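Rho GTPase-activating protein 5 (Homo sapiens, PDB 5U4V) probably stimulates GTP hydrolysis by Rho-family GTPases, and the part of it described here is a pseudoGTPase domain. Local coordinates at residues L14-L19 and S77-S82; P108-L113 and K160-G165; D33-L38 and I42-L47. One frame throughout, in Å; residues are numbered along the deposited sequence.

Contact 1. Residues L14-L19 and S77-S82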
# COMPACT_ATOMS: atom_id res chain seq x y z
N LEU A 14 5.34 0.67 2.57
CA LEU A 14 6.35 1.71 2.40
C LEU A 14 5.82 3.07 2.79
O LEU A 14 4.65 3.40 2.51
CB LEU A 14 6.77 1.78 0.97
CG LEU A 14 7.89 0.86 0.55
CD1 LEU A 14 7.78 0.65 -0.95
CD2 LEU A 14 9.23 1.51 0.90
N GLY A 15 6.66 3.85 3.44
CA GLY A 15 6.27 5.17 3.87
C GLY A 15 7.50 5.86 4.38
O GLY A 15 8.47 5.21 4.79
N LYS A 16 7.49 7.17 4.30
CA LYS A 16 8.56 7.97 4.85
C LYS A 16 8.02 8.66 6.09
O LYS A 16 6.83 8.93 6.19
CB LYS A 16 9.07 8.97 3.81
CG LYS A 16 10.50 9.42 4.09
CD LYS A 16 11.01 10.47 3.13
CE LYS A 16 12.48 10.74 3.40
NZ LYS A 16 13.02 11.87 2.56
N ASP A 17 8.92 8.92 7.04
CA ASP A 17 8.59 9.64 8.28
C ASP A 17 7.44 8.98 9.04
O ASP A 17 6.41 9.59 9.32
CB ASP A 17 8.30 11.14 8.00
CG ASP A 17 9.56 12.01 7.98
OD1 ASP A 17 10.69 11.51 7.80
OD2 ASP A 17 9.42 13.26 8.17
N GLY A 18 7.62 7.69 9.34
CA GLY A 18 6.71 6.94 10.21
C GLY A 18 5.34 6.68 9.60
O GLY A 18 4.45 6.11 10.24
N LEU A 19 5.17 7.13 8.35
CA LEU A 19 3.88 7.05 7.66
C LEU A 19 3.42 5.58 7.50
O LEU A 19 2.25 5.26 7.63
CB LEU A 19 4.00 7.72 6.31
CG LEU A 19 2.72 8.21 5.66
CD1 LEU A 19 2.00 9.17 6.57
CD2 LEU A 19 3.12 8.96 4.38
N SER A 77 2.80 13.87 0.79
CA SER A 77 3.44 15.11 0.34
C SER A 77 4.34 14.82 -0.82
O SER A 77 4.49 13.66 -1.25
CB SER A 77 4.20 15.75 1.50
OG SER A 77 5.23 14.89 1.94
N ILE A 78 4.94 15.88 -1.35
CA ILE A 78 5.87 15.75 -2.48
C ILE A 78 7.06 14.90 -2.07
O ILE A 78 7.51 14.05 -2.83
CB ILE A 78 6.30 17.13 -2.99
CG1 ILE A 78 5.07 17.85 -3.56
CG2 ILE A 78 7.36 17.01 -4.07
CD1 ILE A 78 5.27 19.34 -3.84
N GLU A 79 7.55 15.11 -0.86
CA GLU A 79 8.72 14.39 -0.41
C GLU A 79 8.42 12.89 -0.32
O GLU A 79 9.18 12.07 -0.85
CB GLU A 79 9.25 14.94 0.93
CG GLU A 79 10.53 14.24 1.35
CD GLU A 79 11.19 14.81 2.60
OE1 GLU A 79 10.62 15.74 3.23
OE2 GLU A 79 12.29 14.32 2.95
N SER A 80 7.31 12.55 0.34
CA SER A 80 6.92 11.16 0.50
C SER A 80 6.64 10.48 -0.83
O SER A 80 7.05 9.32 -1.04
CB SER A 80 5.77 11.01 1.51
OG SER A 80 4.80 12.01 1.35
N LEU A 81 5.99 11.20 -1.74
CA LEU A 81 5.76 10.68 -3.10
C LEU A 81 7.05 10.30 -3.83
O LEU A 81 7.10 9.29 -4.50
CB LEU A 81 4.97 11.66 -3.93
CG LEU A 81 4.50 10.95 -5.22
CD1 LEU A 81 3.62 9.72 -4.96
CD2 LEU A 81 3.88 11.86 -6.25
N SER A 82 8.07 11.13 -3.66
CA SER A 82 9.38 10.92 -4.32
C SER A 82 10.15 9.75 -3.73
O SER A 82 10.69 8.95 -4.49
CB SER A 82 10.24 12.20 -4.23
OG SER A 82 10.44 12.58 -2.88

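Contact 2. Residues P108-L113 and K160-G165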
# COMPACT_ATOMS: atom_id res chain seq x y z
N PRO A 108 2.05 -7.02 -6.38
CA PRO A 108 0.83 -6.29 -6.06
C PRO A 108 1.09 -5.02 -5.27
O PRO A 108 1.09 -5.02 -4.02
CB PRO A 108 0.03 -7.28 -5.21
CG PRO A 108 0.63 -8.61 -5.49
CD PRO A 108 2.09 -8.34 -5.73
N PHE A 109 1.30 -3.94 -5.99
CA PHE A 109 1.43 -2.64 -5.35
C PHE A 109 0.02 -2.04 -5.17
O PHE A 109 -0.91 -2.48 -5.82
CB PHE A 109 2.30 -1.69 -6.20
CG PHE A 109 3.78 -1.95 -6.15
CD1 PHE A 109 4.55 -1.64 -5.00
CD2 PHE A 109 4.45 -2.44 -7.28
CE1 PHE A 109 5.93 -1.83 -4.99
CE2 PHE A 109 5.85 -2.64 -7.26
CZ PHE A 109 6.59 -2.34 -6.12
N THR A 110 -0.13 -1.07 -4.26
CA THR A 110 -1.27 -0.17 -4.21
C THR A 110 -0.77 1.12 -3.59
O THR A 110 -0.05 1.08 -2.55
CB THR A 110 -2.47 -0.73 -3.38
OG1 THR A 110 -2.98 -1.89 -4.04
CG2 THR A 110 -3.65 0.34 -3.24
N LEU A 111 -1.09 2.23 -4.23
CA LEU A 111 -0.63 3.52 -3.78
C LEU A 111 -1.69 4.16 -2.93
O LEU A 111 -2.80 4.34 -3.37
CB LEU A 111 -0.24 4.45 -4.95
CG LEU A 111 0.92 3.97 -5.83
CD1 LEU A 111 1.08 4.91 -7.03
CD2 LEU A 111 2.24 3.86 -5.06
N ILE A 112 -1.29 4.61 -1.73
CA ILE A 112 -2.21 5.24 -0.85
C ILE A 112 -1.86 6.66 -0.57
O ILE A 112 -0.86 6.91 0.06
CB ILE A 112 -2.39 4.47 0.46
CG1 ILE A 112 -3.02 3.10 0.17
CG2 ILE A 112 -3.29 5.24 1.41
CD1 ILE A 112 -2.83 2.13 1.31
N LEU A 113 -2.72 7.60 -0.98
CA LEU A 113 -2.54 8.95 -0.56
C LEU A 113 -3.34 9.22 0.71
O LEU A 113 -4.58 9.19 0.71
CB LEU A 113 -2.92 9.91 -1.68
CG LEU A 113 -3.02 11.40 -1.36
CD1 LEU A 113 -1.71 12.01 -0.87
CD2 LEU A 113 -3.51 12.13 -2.60
N LYS A 160 -10.17 -0.31 3.52
CA LYS A 160 -10.78 -1.51 3.00
C LYS A 160 -10.65 -1.60 1.50
O LYS A 160 -10.35 -2.67 1.01
CB LYS A 160 -12.25 -1.60 3.44
CG LYS A 160 -12.39 -2.03 4.88
CD LYS A 160 -13.79 -1.71 5.44
CE LYS A 160 -13.90 -2.05 6.92
NZ LYS A 160 -14.86 -1.17 7.64
N GLN A 161 -10.86 -0.47 0.80
CA GLN A 161 -10.73 -0.43 -0.63
C GLN A 161 -9.30 -0.77 -1.02
O GLN A 161 -9.07 -1.57 -1.91
CB GLN A 161 -11.09 0.96 -1.18
CG GLN A 161 -12.56 1.29 -1.21
CD GLN A 161 -12.81 2.75 -1.66
OE1 GLN A 161 -11.89 3.44 -2.15
NE2 GLN A 161 -14.07 3.22 -1.53
N ALA A 162 -8.37 -0.11 -0.34
CA ALA A 162 -6.92 -0.34 -0.52
C ALA A 162 -6.59 -1.80 -0.30
O ALA A 162 -5.79 -2.38 -1.05
CB ALA A 162 -6.13 0.52 0.45
N LEU A 163 -7.19 -2.36 0.75
CA LEU A 163 -6.98 -3.75 1.11
C LEU A 163 -7.54 -4.69 0.07
O LEU A 163 -6.86 -5.65 -0.33
CB LEU A 163 -7.57 -4.05 2.46
CG LEU A 163 -6.69 -3.64 3.64
CD1 LEU A 163 -7.53 -3.76 4.92
CD2 LEU A 163 -5.40 -4.49 3.70
N ARG A 164 -8.75 -4.40 -0.42
CA ARG A 164 -9.28 -5.24 -1.45
C ARG A 164 -8.57 -5.05 -2.78
O ARG A 164 -8.49 -5.97 -3.58
CB ARG A 164 -10.79 -5.12 -1.54
CG ARG A 164 -11.31 -3.79 -2.01
CD ARG A 164 -12.81 -3.92 -2.24
NE ARG A 164 -13.54 -4.12 -1.02
CZ ARG A 164 -14.05 -3.16 -0.26
NH1 ARG A 164 -13.92 -1.89 -0.59
NH2 ARG A 164 -14.75 -3.48 0.83
N GLY A 165 -7.98 -3.87 -2.96
CA GLY A 165 -7.07 -3.66 -4.07
C GLY A 165 -5.98 -4.74 -4.10
O GLY A 165 -5.92 -5.54 -5.06

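Contact 3. Residues D33-L38 and I42-L47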
# COMPACT_ATOMS: atom_id res chain seq x y z
N ASP A 33 -9.07 -11.31 16.94
CA ASP A 33 -8.35 -12.57 17.12
C ASP A 33 -7.08 -12.66 16.28
O ASP A 33 -6.71 -13.73 15.78
CB ASP A 33 -9.28 -13.74 16.82
CG ASP A 33 -10.24 -14.01 17.93
OD1 ASP A 33 -9.93 -13.75 19.11
OD2 ASP A 33 -11.34 -14.51 17.65
N ASP A 34 -6.41 -11.51 16.13
CA ASP A 34 -5.19 -11.40 15.35
C ASP A 34 -5.46 -11.80 13.91
O ASP A 34 -4.65 -12.46 13.28
CB ASP A 34 -4.07 -12.27 15.96
CG ASP A 34 -3.89 -12.07 17.46
OD1 ASP A 34 -4.23 -10.97 17.94
OD2 ASP A 34 -3.41 -12.99 18.16
N GLU A 35 -6.62 -11.41 13.40
CA GLU A 35 -7.02 -11.73 12.04
C GLU A 35 -7.93 -10.63 11.52
O GLU A 35 -8.27 -9.70 12.25
CB GLU A 35 -7.70 -13.08 12.03
CG GLU A 35 -7.57 -13.78 10.72
CD GLU A 35 -7.39 -15.28 10.82
OE1 GLU A 35 -7.27 -15.89 9.72
OE2 GLU A 35 -7.37 -15.85 11.95
N TYR A 36 -8.30 -10.67 10.25
CA TYR A 36 -9.01 -9.53 9.66
C TYR A 36 -10.21 -9.94 8.86
O TYR A 36 -10.18 -10.90 8.11
CB TYR A 36 -8.08 -8.69 8.82
CG TYR A 36 -6.91 -8.20 9.60
CD1 TYR A 36 -6.98 -6.98 10.27
CD2 TYR A 36 -5.75 -8.96 9.72
CE1 TYR A 36 -5.90 -6.52 11.00
CE2 TYR A 36 -4.68 -8.51 10.47
CZ TYR A 36 -4.73 -7.27 11.08
OH TYR A 36 -3.64 -6.84 11.85
N ALA A 37 -11.28 -9.20 9.04
CA ALA A 37 -12.52 -9.46 8.38
C ALA A 37 -12.73 -8.47 7.25
O ALA A 37 -12.76 -7.24 7.45
CB ALA A 37 -13.64 -9.35 9.36
N LEU A 38 -12.85 -9.01 6.05
CA LEU A 38 -13.09 -8.20 4.89
C LEU A 38 -14.02 -8.93 3.95
O LEU A 38 -13.76 -10.07 3.57
CB LEU A 38 -11.77 -7.83 4.17
CG LEU A 38 -11.95 -7.07 2.86
CD1 LEU A 38 -12.17 -5.58 3.13
CD2 LEU A 38 -10.70 -7.26 1.99
N ILE A 42 -12.10 -13.90 6.18
CA ILE A 42 -11.22 -13.63 7.27
C ILE A 42 -9.84 -13.86 6.79
O ILE A 42 -9.51 -14.95 6.35
CB ILE A 42 -11.54 -14.51 8.48
CG1 ILE A 42 -12.91 -14.16 9.03
CG2 ILE A 42 -10.53 -14.29 9.57
CD1 ILE A 42 -13.65 -15.32 9.67
N TYR A 43 -9.03 -12.82 6.86
CA TYR A 43 -7.67 -12.89 6.34
C TYR A 43 -6.73 -12.77 7.51
O TYR A 43 -6.97 -11.95 8.43
CB TYR A 43 -7.42 -11.75 5.34
CG TYR A 43 -8.29 -11.79 4.10
CD1 TYR A 43 -9.58 -11.23 4.10
CD2 TYR A 43 -7.80 -12.36 2.90
CE1 TYR A 43 -10.37 -11.26 2.96
CE2 TYR A 43 -8.58 -12.37 1.75
CZ TYR A 43 -9.87 -11.83 1.79
OH TYR A 43 -10.66 -11.89 0.66
N GLU A 44 -5.66 -13.56 7.50
CA GLU A 44 -4.56 -13.21 8.39
C GLU A 44 -3.52 -12.39 7.65
O GLU A 44 -2.83 -12.90 6.79
CB GLU A 44 -3.96 -14.42 9.14
CG GLU A 44 -3.58 -15.63 8.30
CD GLU A 44 -2.73 -16.61 9.10
OE1 GLU A 44 -1.83 -16.15 9.85
OE2 GLU A 44 -2.94 -17.84 8.97
N LEU A 45 -3.45 -11.12 7.97
CA LEU A 45 -2.50 -10.22 7.35
C LEU A 45 -1.30 -10.00 8.27
O LEU A 45 -1.44 -9.83 9.49
CB LEU A 45 -3.16 -8.88 7.05
CG LEU A 45 -4.33 -9.04 6.07
CD1 LEU A 45 -5.11 -7.76 5.91
CD2 LEU A 45 -3.79 -9.51 4.71
N ASP A 46 -0.12 -10.02 7.68
CA ASP A 46 1.08 -9.60 8.39
C ASP A 46 1.54 -8.30 7.81
O ASP A 46 2.21 -8.26 6.79
CB ASP A 46 2.18 -10.67 8.28
CG ASP A 46 1.89 -11.91 9.10
OD1 ASP A 46 0.93 -11.94 9.91
OD2 ASP A 46 2.64 -12.89 8.94
N LEU A 47 1.22 -7.21 8.49
CA LEU A 47 1.62 -5.89 8.05
C LEU A 47 3.02 -5.55 8.50
O LEU A 47 3.30 -5.42 9.69
CB LEU A 47 0.63 -4.83 8.52
CG LEU A 47 -0.73 -5.13 7.87
CD1 LEU A 47 -1.81 -4.24 8.46
CD2 LEU A 47 -0.74 -5.09 6.34

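Contact 1. Residues L14-L19 and S77-S82
Lys16, in the loop 14-19 that leaves strand 8-14, faces Ser80, in the first turn of helix 78-96, and their CA atoms lie 5.6 Å apart. The loop folds as a type I' beta turn from Lys16 to Leu19, closed by Leu19 N on Lys16 O at 3.3 Å. Asp17 and Gly18 take positive phi at its corners, and Gly18 then serves as N-cap of helix 19-28. Ser77 is the N-cap on the other side, so two helix starts meet here. The Lys16 chain is extended throughout, its CG trans to the backbone N (chi1 -156°), and it reaches over to Glu79, whose equally stretched chain it crosses at about a right angle. NZ bonds to Glu79 OE2 at 2.6 Å, a salt bridge that comes to the oxygen from its anti side and 25° out of the carboxylate plane. Behind this pair the packing is light: Leu19 CD2 comes to 4.4 Å from Ser80 CB, and Leu19 also rests on Val74 of strand 69-75. Ser80 OG is held at the helix start, bonded to Asn76 N and lying 3.0 Å from Ser77 OG in a second hydrogen bond. A methionine in place of Lys16 would probably leave the Glu79 carboxylate without its mate and the loop without its polar tie to helix 78-96. The loop after the first strand is where GTPases carry their P-loop, and here it shrinks to a tight turn, consistent with a pseudoGTPase. Across the contact, one ion pair near the surface does the polar work; because Asp17 OD2 also lies 5.7 Å from Glu79 OE1, the lysine charge probably eases the gathering of acids here.

Contact 2. Residues P108-L113 and K160-G165
Thr110 is where the strand 109-113 first meets helix 160-165, with its CA 6.8 Å from that of Ala162. The helix runs back almost antiparallel to the strand, at 164° between their directions, and the two axes approach to 8.7 Å. A chi1 of -65° sets the threonine OG1 anti to the carbonyl carbon and leaves CG2 anti to the backbone N. Both branches come near Ala162 O, CG2 and OG1 each at 4.1 Å, and OG1 comes as close to the carbonyl carbon of Gly165. Gly165 brings bare backbone to this spot; a CB there would head for Thr110 OG1. The hydroxyl turns back on its own strand, giving its proton to Phe109 O at 2.8 Å from well to the side of that carbonyl. Leu111, next along, belongs to the other face of the sheet, where it packs on Leu134 and Ala135 of helix 124-138. Ile112 returns to the helix and sets its CD1 against Ala162 CB at 3.8 Å, with CG1 close behind. Ala162 thus meets Ile112 with its methyl and Thr110 mainly with its carbonyl oxygen; the small side chain is consistent with a helix lying close to the sheet. This is the layering of a three-layer alpha/beta G-domain fold, with helices on both faces of one sheet. The contact itself is buried and made by van der Waals packing, and the one buried hydroxyl in it is satisfied by the strand rather than by the helix.

Contact 3. Residues D33-L38 and I42-L47
Tyr36 and Tyr43 carry the middle of this pairing, and both place CG trans to the carbonyl carbon (chi1 -57° and -63°), sending their rings to the same face of the sheet but apart along it. The Tyr36 ring runs along the neighbouring strand toward Leu45, where CD2 lies 3.7 Å from Leu45 CB. The Tyr43 ring goes back toward Leu38, and its CE1 edge meets Leu38 CB at 3.9 Å, with Leu38 O in the ring plane. Between the two tyrosines the backbones form an antiparallel hydrogen-bonded pair: Tyr36 N reaches Tyr43 O at 2.6 Å, and Tyr43 N returns a bond to Tyr36 O, also at 2.6 Å. Ala37 and Ile42 follow as a non-hydrogen-bonded pair, and Ile42 CA adds a CH...O contact to Tyr36 O. The N-to-C directions of the short strands 36-38 and 42-47 make 133°, well off strict antiparallel. Glu35 bends at its second torsion to lay CG and CD against Ile42 CG2, crossing that side chain at about a right angle. Its OE1 stays 4.8 Å from Glu44 OE2, two like charges, with Lys8 giving Glu44 a weak, long ion pair. The hairpin forms one margin of the sheet, with strand 36-38 outermost and strand 41-50 bonded on its other side to strand 8-14. Tyr36 packs on Ile27 and Arg28 of helix 19-28, whereas Leu38 and Tyr43 both lean on Leu167 of helix 156-173.

From the N terminus, the first loop to close is the short one of contact 3, with just three residues between 33-38 and 42-47. It falls wholly within the 57 residues that contact 1 spans from 14-19 to 77-82, although the two lie on opposite sides of the chain's centre. Contact 2 opens only afterwards, joining 108-113 to 160-165, so it is in series with both and no spans cross. Contact 1 joins two helix starts at one end of the sheet; contact 2 sets the last helix against strand 109-114, one in from the edge strand 142-145. That helix also touches contact 3, where Leu163 CD2 packs 4.0 Å from Leu45 CD1.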